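Long-range contact in dihydroxyacetone kinase (Citrobacter freundii, PDB 1UN8), which phosphorylates dihydroxyacetone with ATP, using a divalent metal cation, to give dihydroxyacetone phosphate in glycerol fermentation: residues E472-A484 with A501-S513. Residues are numbered along the deposited sequence; the frame is centred on the assembly and turned at random.
Sequences EGDRTMIDALQPA and AAQAGAERTCLSS
Arg-475 reaches the C-terminal part of helix 495-511 and holds the carbonyl oxygen of Thr-509 side-on with two nitrogens. Its NE lies 2.9 Å from Thr-509 O, the N-H...O angle is 158°, and the donor sits in the carbonyl plane on a lone pair. NH2 gives the second bond to Thr-509 O, at 3.3 Å and less straight, from above that plane. The chain bends at chi3 (62°), which turns the guanidinium edge to this oxygen, while Ser-513 CA covers one face and NH2 also makes a weak bond to Asn-531 O. Thr-509 OG1 is satisfied within its helix by Ala-506 O, 2.7 Å away on a lone pair, and bonds Asp-533 N of the ATP site; Thr-509 CG2 instead packs on Asp-479.

Thr-476 and Asp-479 fit a capping box, though the Asp-479 half is weak and less certain in the model; the ATP-binding Thr-476 and Met-477 lie in the turn leading into helix 478-490. Further along, small residues dominate, with the Arg-508 guanidinium edge against Pro-483 CG at the rim. Segments 478-484 and 501-511 run nearly antiparallel (155°), their axes approaching to 7.1 Å. Gly-505 CA points a hydrogen at Asp-479 O (3.1 Å), and Ala-502 CA does likewise to Ala-480 O (3.3 Å). Glycine permits this closeness, since a CB there would collide with Asp-479 O. Pro-483 CB meets Ala-501 CB at 3.8 Å.

Both helices belong to the eight-helix barrel that binds ATP and a phospholipid. Leu-481 packs on helices 430-448, 453-468 and 534-547, whereas Gln-503 touches helix 534-547.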
ATOM      1  N   GLU A 472     -28.010   7.427 -31.421  1.00 55.85           N
ATOM      2  CA  GLU A 472     -28.171   7.450 -32.862  1.00 54.85           C
ATOM      3  C   GLU A 472     -26.969   8.192 -33.427  1.00 53.49           C
ATOM      4  O   GLU A 472     -26.670   9.318 -33.019  1.00 52.98           O
ATOM      5  CB  GLU A 472     -29.473   8.147 -33.253  1.00 55.30           C
ATOM      6  CG  GLU A 472     -30.373   7.247 -34.074  1.00 57.35           C
ATOM      7  CD  GLU A 472     -31.692   7.886 -34.442  1.00 57.77           C
ATOM      8  OE1 GLU A 472     -32.368   8.420 -33.534  1.00 58.81           O
ATOM      9  OE2 GLU A 472     -32.056   7.837 -35.639  1.00 57.45           O
ATOM     10  N   GLY A 473     -26.268   7.540 -34.345  1.00 51.81           N
ATOM     11  CA  GLY A 473     -25.096   8.140 -34.937  1.00 51.31           C
ATOM     12  C   GLY A 473     -23.816   7.450 -34.510  1.00 52.12           C
ATOM     13  O   GLY A 473     -22.760   7.726 -35.080  1.00 53.46           O
ATOM     14  N   ASP A 474     -23.887   6.555 -33.524  1.00 51.25           N
ATOM     15  CA  ASP A 474     -22.681   5.866 -33.060  1.00 51.61           C
ATOM     16  C   ASP A 474     -22.357   4.620 -33.886  1.00 52.00           C
ATOM     17  O   ASP A 474     -21.437   3.868 -33.579  1.00 51.40           O
ATOM     18  CB  ASP A 474     -22.788   5.503 -31.567  1.00 52.71           C
ATOM     19  CG  ASP A 474     -22.801   6.735 -30.655  1.00 53.59           C
ATOM     20  OD1 ASP A 474     -22.205   7.765 -31.029  1.00 53.33           O
ATOM     21  OD2 ASP A 474     -23.395   6.674 -29.553  1.00 54.69           O
ATOM     22  N   ARG A 475     -23.136   4.392 -34.930  1.00 52.22           N
ATOM     23  CA  ARG A 475     -22.892   3.272 -35.828  1.00 53.46           C
ATOM     24  C   ARG A 475     -23.209   1.865 -35.324  1.00 53.20           C
ATOM     25  O   ARG A 475     -22.430   0.931 -35.533  1.00 53.76           O
ATOM     26  CB  ARG A 475     -21.442   3.317 -36.339  1.00 53.54           C
ATOM     27  CG  ARG A 475     -21.055   4.666 -36.951  1.00 55.26           C
ATOM     28  CD  ARG A 475     -19.764   4.590 -37.771  1.00 55.58           C
ATOM     29  NE  ARG A 475     -19.890   3.675 -38.904  1.00 56.61           N
ATOM     30  CZ  ARG A 475     -19.514   2.398 -38.890  1.00 56.24           C
ATOM     31  NH1 ARG A 475     -18.973   1.880 -37.800  1.00 57.65           N
ATOM     32  NH2 ARG A 475     -19.702   1.629 -39.958  1.00 55.22           N
ATOM     33  N   THR A 476     -24.358   1.708 -34.676  1.00 52.59           N
ATOM     34  CA  THR A 476     -24.779   0.389 -34.207  1.00 51.33           C
ATOM     35  C   THR A 476     -26.188   0.160 -34.731  1.00 50.84           C
ATOM     36  O   THR A 476     -26.799   1.073 -35.294  1.00 51.15           O
ATOM     37  CB  THR A 476     -24.818   0.298 -32.672  1.00 50.61           C
ATOM     38  OG1 THR A 476     -26.001   0.945 -32.180  1.00 48.71           O
ATOM     39  CG2 THR A 476     -23.585   0.958 -32.073  1.00 46.25           C
ATOM     40  N   MET A 477     -26.712  -1.042 -34.532  1.00 50.39           N
ATOM     41  CA  MET A 477     -28.056  -1.354 -35.002  1.00 49.75           C
ATOM     42  C   MET A 477     -29.076  -0.278 -34.599  1.00 49.01           C
ATOM     43  O   MET A 477     -30.105  -0.109 -35.250  1.00 48.20           O
ATOM     44  CB  MET A 477     -28.484  -2.709 -34.463  1.00 49.00           C
ATOM     45  CG  MET A 477     -28.618  -2.763 -32.972  1.00 49.77           C
ATOM     46  SD  MET A 477     -28.966  -4.452 -32.493  1.00 52.49           S
ATOM     47  CE  MET A 477     -30.729  -4.502 -32.753  1.00 52.57           C
ATOM     48  N   ILE A 478     -28.778   0.458 -33.534  1.00 48.16           N
ATOM     49  CA  ILE A 478     -29.668   1.510 -33.066  1.00 48.40           C
ATOM     50  C   ILE A 478     -29.987   2.491 -34.190  1.00 48.98           C
ATOM     51  O   ILE A 478     -31.126   2.949 -34.322  1.00 49.06           O
ATOM     52  CB  ILE A 478     -29.029   2.298 -31.895  1.00 49.98           C
ATOM     53  CG1 ILE A 478     -28.682   1.345 -30.743  1.00 50.85           C
ATOM     54  CG2 ILE A 478     -29.975   3.393 -31.417  1.00 49.32           C
ATOM     55  CD1 ILE A 478     -29.864   0.623 -30.159  1.00 50.12           C
ATOM     56  N   ASP A 479     -28.980   2.807 -35.004  1.00 48.42           N
ATOM     57  CA  ASP A 479     -29.158   3.752 -36.104  1.00 48.73           C
ATOM     58  C   ASP A 479     -30.250   3.392 -37.104  1.00 48.51           C
ATOM     59  O   ASP A 479     -30.754   4.257 -37.819  1.00 49.63           O
ATOM     60  CB  ASP A 479     -27.841   3.950 -36.844  1.00 49.09           C
ATOM     61  CG  ASP A 479     -26.716   4.300 -35.911  1.00 50.32           C
ATOM     62  OD1 ASP A 479     -26.781   5.384 -35.300  1.00 53.28           O
ATOM     63  OD2 ASP A 479     -25.762   3.511 -35.787  1.00 50.71           O
ATOM     64  N   ALA A 480     -30.614   2.118 -37.151  1.00 46.78           N
ATOM     65  CA  ALA A 480     -31.657   1.675 -38.054  1.00 46.67           C
ATOM     66  C   ALA A 480     -32.913   1.324 -37.250  1.00 46.64           C
ATOM     67  O   ALA A 480     -34.034   1.558 -37.702  1.00 47.06           O
ATOM     68  CB  ALA A 480     -31.175   0.451 -38.859  1.00 44.49           C
ATOM     69  N   LEU A 481     -32.716   0.783 -36.050  1.00 46.59           N
ATOM     70  CA  LEU A 481     -33.829   0.371 -35.198  1.00 46.51           C
ATOM     71  C   LEU A 481     -34.709   1.526 -34.742  1.00 46.92           C
ATOM     72  O   LEU A 481     -35.924   1.491 -34.911  1.00 47.34           O
ATOM     73  CB  LEU A 481     -33.314  -0.372 -33.962  1.00 44.33           C
ATOM     74  CG  LEU A 481     -34.059  -1.625 -33.485  1.00 42.32           C
ATOM     75  CD1 LEU A 481     -34.010  -1.657 -31.975  1.00 41.54           C
ATOM     76  CD2 LEU A 481     -35.490  -1.644 -33.961  1.00 41.21           C
ATOM     77  N   GLN A 482     -34.094   2.543 -34.155  1.00 48.17           N
ATOM     78  CA  GLN A 482     -34.846   3.690 -33.664  1.00 50.64           C
ATOM     79  C   GLN A 482     -35.725   4.316 -34.741  1.00 49.46           C
ATOM     80  O   GLN A 482     -36.920   4.505 -34.536  1.00 48.73           O
ATOM     81  CB  GLN A 482     -33.897   4.745 -33.098  1.00 52.72           C
ATOM     82  CG  GLN A 482     -34.617   5.879 -32.425  1.00 57.48           C
ATOM     83  CD  GLN A 482     -33.946   6.294 -31.136  1.00 61.33           C
ATOM     84  OE1 GLN A 482     -32.810   6.782 -31.135  1.00 62.62           O
ATOM     85  NE2 GLN A 482     -34.644   6.093 -30.023  1.00 63.58           N
ATOM     86  N   PRO A 483     -35.138   4.648 -35.904  1.00 49.64           N
ATOM     87  CA  PRO A 483     -35.923   5.250 -36.982  1.00 49.27           C
ATOM     88  C   PRO A 483     -37.147   4.399 -37.277  1.00 49.46           C
ATOM     89  O   PRO A 483     -38.259   4.917 -37.390  1.00 50.08           O
ATOM     90  CB  PRO A 483     -34.938   5.266 -38.151  1.00 48.24           C
ATOM     91  CG  PRO A 483     -33.627   5.443 -37.480  1.00 46.42           C
ATOM     92  CD  PRO A 483     -33.727   4.498 -36.311  1.00 49.14           C
ATOM     93  N   ALA A 484     -36.923   3.088 -37.377  1.00 48.60           N
ATOM     94  CA  ALA A 484     -37.986   2.135 -37.662  1.00 48.66           C
ATOM     95  C   ALA A 484     -39.041   2.114 -36.570  1.00 48.79           C
ATOM     96  O   ALA A 484     -40.238   2.143 -36.863  1.00 49.28           O
ATOM     97  CB  ALA A 484     -37.399   0.738 -37.848  1.00 46.52           C
ATOM     98  N   ALA A 501     -37.204   3.879 -43.183  1.00 46.07           N
ATOM     99  CA  ALA A 501     -36.550   4.641 -42.133  1.00 45.82           C
ATOM    100  C   ALA A 501     -35.279   3.914 -41.691  1.00 46.00           C
ATOM    101  O   ALA A 501     -34.194   4.498 -41.633  1.00 43.65           O
ATOM    102  CB  ALA A 501     -37.504   4.819 -40.953  1.00 46.51           C
ATOM    103  N   ALA A 502     -35.424   2.629 -41.390  1.00 46.52           N
ATOM    104  CA  ALA A 502     -34.295   1.819 -40.964  1.00 46.94           C
ATOM    105  C   ALA A 502     -33.199   1.875 -42.022  1.00 47.00           C
ATOM    106  O   ALA A 502     -32.016   2.046 -41.709  1.00 45.98           O
ATOM    107  CB  ALA A 502     -34.743   0.365 -40.736  1.00 45.63           C
ATOM    108  N   GLN A 503     -33.607   1.727 -43.278  1.00 47.37           N
ATOM    109  CA  GLN A 503     -32.680   1.743 -44.404  1.00 47.18           C
ATOM    110  C   GLN A 503     -31.875   3.042 -44.462  1.00 46.81           C
ATOM    111  O   GLN A 503     -30.668   3.013 -44.711  1.00 46.10           O
ATOM    112  CB  GLN A 503     -33.454   1.524 -45.706  1.00 47.91           C
ATOM    113  CG  GLN A 503     -32.607   1.492 -46.968  1.00 49.31           C
ATOM    114  CD  GLN A 503     -31.507   0.450 -46.928  1.00 49.18           C
ATOM    115  OE1 GLN A 503     -31.628  -0.576 -46.268  1.00 49.25           O
ATOM    116  NE2 GLN A 503     -30.428   0.705 -47.657  1.00 48.96           N
ATOM    117  N   ALA A 504     -32.531   4.177 -44.222  1.00 46.48           N
ATOM    118  CA  ALA A 504     -31.833   5.466 -44.243  1.00 45.97           C
ATOM    119  C   ALA A 504     -30.798   5.475 -43.129  1.00 46.26           C
ATOM    120  O   ALA A 504     -29.655   5.878 -43.326  1.00 45.33           O
ATOM    121  CB  ALA A 504     -32.822   6.608 -44.046  1.00 45.40           C
ATOM    122  N   GLY A 505     -31.216   5.020 -41.950  1.00 46.89           N
ATOM    123  CA  GLY A 505     -30.318   4.974 -40.814  1.00 45.98           C
ATOM    124  C   GLY A 505     -29.120   4.077 -41.071  1.00 45.93           C
ATOM    125  O   GLY A 505     -28.000   4.414 -40.691  1.00 46.02           O
ATOM    126  N   ALA A 506     -29.345   2.932 -41.708  1.00 45.14           N
ATOM    127  CA  ALA A 506     -28.240   2.027 -41.999  1.00 45.73           C
ATOM    128  C   ALA A 506     -27.289   2.735 -42.955  1.00 46.66           C
ATOM    129  O   ALA A 506     -26.068   2.638 -42.830  1.00 46.49           O
ATOM    130  CB  ALA A 506     -28.755   0.751 -42.629  1.00 44.43           C
ATOM    131  N   GLU A 507     -27.866   3.452 -43.912  1.00 47.71           N
ATOM    132  CA  GLU A 507     -27.079   4.183 -44.888  1.00 47.31           C
ATOM    133  C   GLU A 507     -26.232   5.239 -44.199  1.00 47.28           C
ATOM    134  O   GLU A 507     -25.082   5.445 -44.571  1.00 46.97           O
ATOM    135  CB  GLU A 507     -28.006   4.802 -45.947  1.00 47.19           C
ATOM    136  CG  GLU A 507     -28.479   3.771 -46.975  1.00 47.06           C
ATOM    137  CD  GLU A 507     -29.692   4.213 -47.773  1.00 47.14           C
ATOM    138  OE1 GLU A 507     -30.026   3.525 -48.765  1.00 45.42           O
ATOM    139  OE2 GLU A 507     -30.314   5.231 -47.401  1.00 47.66           O
ATOM    140  N   ARG A 508     -26.780   5.893 -43.177  1.00 48.18           N
ATOM    141  CA  ARG A 508     -26.019   6.916 -42.463  1.00 48.80           C
ATOM    142  C   ARG A 508     -24.742   6.335 -41.845  1.00 49.57           C
ATOM    143  O   ARG A 508     -23.726   7.024 -41.761  1.00 48.45           O
ATOM    144  CB  ARG A 508     -26.881   7.590 -41.377  1.00 48.72           C
ATOM    145  CG  ARG A 508     -27.867   8.617 -41.933  1.00 49.85           C
ATOM    146  CD  ARG A 508     -28.581   9.395 -40.837  1.00 50.76           C
ATOM    147  NE  ARG A 508     -29.662   8.642 -40.205  1.00 53.81           N
ATOM    148  CZ  ARG A 508     -30.914   8.593 -40.651  1.00 54.44           C
ATOM    149  NH1 ARG A 508     -31.267   9.257 -41.742  1.00 54.92           N
ATOM    150  NH2 ARG A 508     -31.818   7.876 -39.998  1.00 56.12           N
ATOM    151  N   THR A 509     -24.780   5.065 -41.437  1.00 50.55           N
ATOM    152  CA  THR A 509     -23.600   4.446 -40.826  1.00 50.86           C
ATOM    153  C   THR A 509     -22.479   4.231 -41.831  1.00 52.29           C
ATOM    154  O   THR A 509     -21.331   4.036 -41.447  1.00 51.78           O
ATOM    155  CB  THR A 509     -23.917   3.082 -40.138  1.00 48.07           C
ATOM    156  OG1 THR A 509     -24.066   2.048 -41.117  1.00 46.45           O
ATOM    157  CG2 THR A 509     -25.176   3.187 -39.319  1.00 48.25           C
ATOM    158  N   CYS A 510     -22.804   4.259 -43.116  1.00 55.46           N
ATOM    159  CA  CYS A 510     -21.773   4.080 -44.131  1.00 59.51           C
ATOM    160  C   CYS A 510     -20.954   5.346 -44.258  1.00 61.41           C
ATOM    161  O   CYS A 510     -19.777   5.299 -44.610  1.00 61.10           O
ATOM    162  CB  CYS A 510     -22.387   3.771 -45.485  1.00 61.36           C
ATOM    163  SG  CYS A 510     -22.967   2.083 -45.645  1.00 65.61           S
ATOM    164  N   LEU A 511     -21.586   6.478 -43.970  1.00 63.69           N
ATOM    165  CA  LEU A 511     -20.909   7.757 -44.065  1.00 66.48           C
ATOM    166  C   LEU A 511     -19.922   7.983 -42.927  1.00 69.25           C
ATOM    167  O   LEU A 511     -18.732   8.180 -43.161  1.00 68.73           O
ATOM    168  CB  LEU A 511     -21.940   8.892 -44.105  1.00 65.20           C
ATOM    169  CG  LEU A 511     -22.891   8.864 -45.308  1.00 63.72           C
ATOM    170  CD1 LEU A 511     -23.811  10.061 -45.239  1.00 64.69           C
ATOM    171  CD2 LEU A 511     -22.108   8.879 -46.605  1.00 61.75           C
ATOM    172  N   SER A 512     -20.417   7.937 -41.694  1.00 73.70           N
ATOM    173  CA  SER A 512     -19.582   8.165 -40.519  1.00 77.24           C
ATOM    174  C   SER A 512     -18.549   7.078 -40.240  1.00 79.24           C
ATOM    175  O   SER A 512     -17.925   7.068 -39.178  1.00 78.80           O
ATOM    176  CB  SER A 512     -20.470   8.369 -39.289  1.00 77.54           C
ATOM    177  OG  SER A 512     -21.503   7.400 -39.247  1.00 78.45           O
ATOM    178  N   SER A 513     -18.359   6.170 -41.190  1.00 82.58           N
ATOM    179  CA  SER A 513     -17.385   5.098 -41.016  1.00 86.43           C
ATOM    180  C   SER A 513     -15.958   5.627 -41.068  1.00 90.37           C
ATOM    181  O   SER A 513     -15.495   6.079 -42.117  1.00 90.99           O
ATOM    182  CB  SER A 513     -17.558   4.029 -42.097  1.00 84.80           C
ATOM    183  OG  SER A 513     -16.530   3.058 -42.006  1.00 82.95           O
TER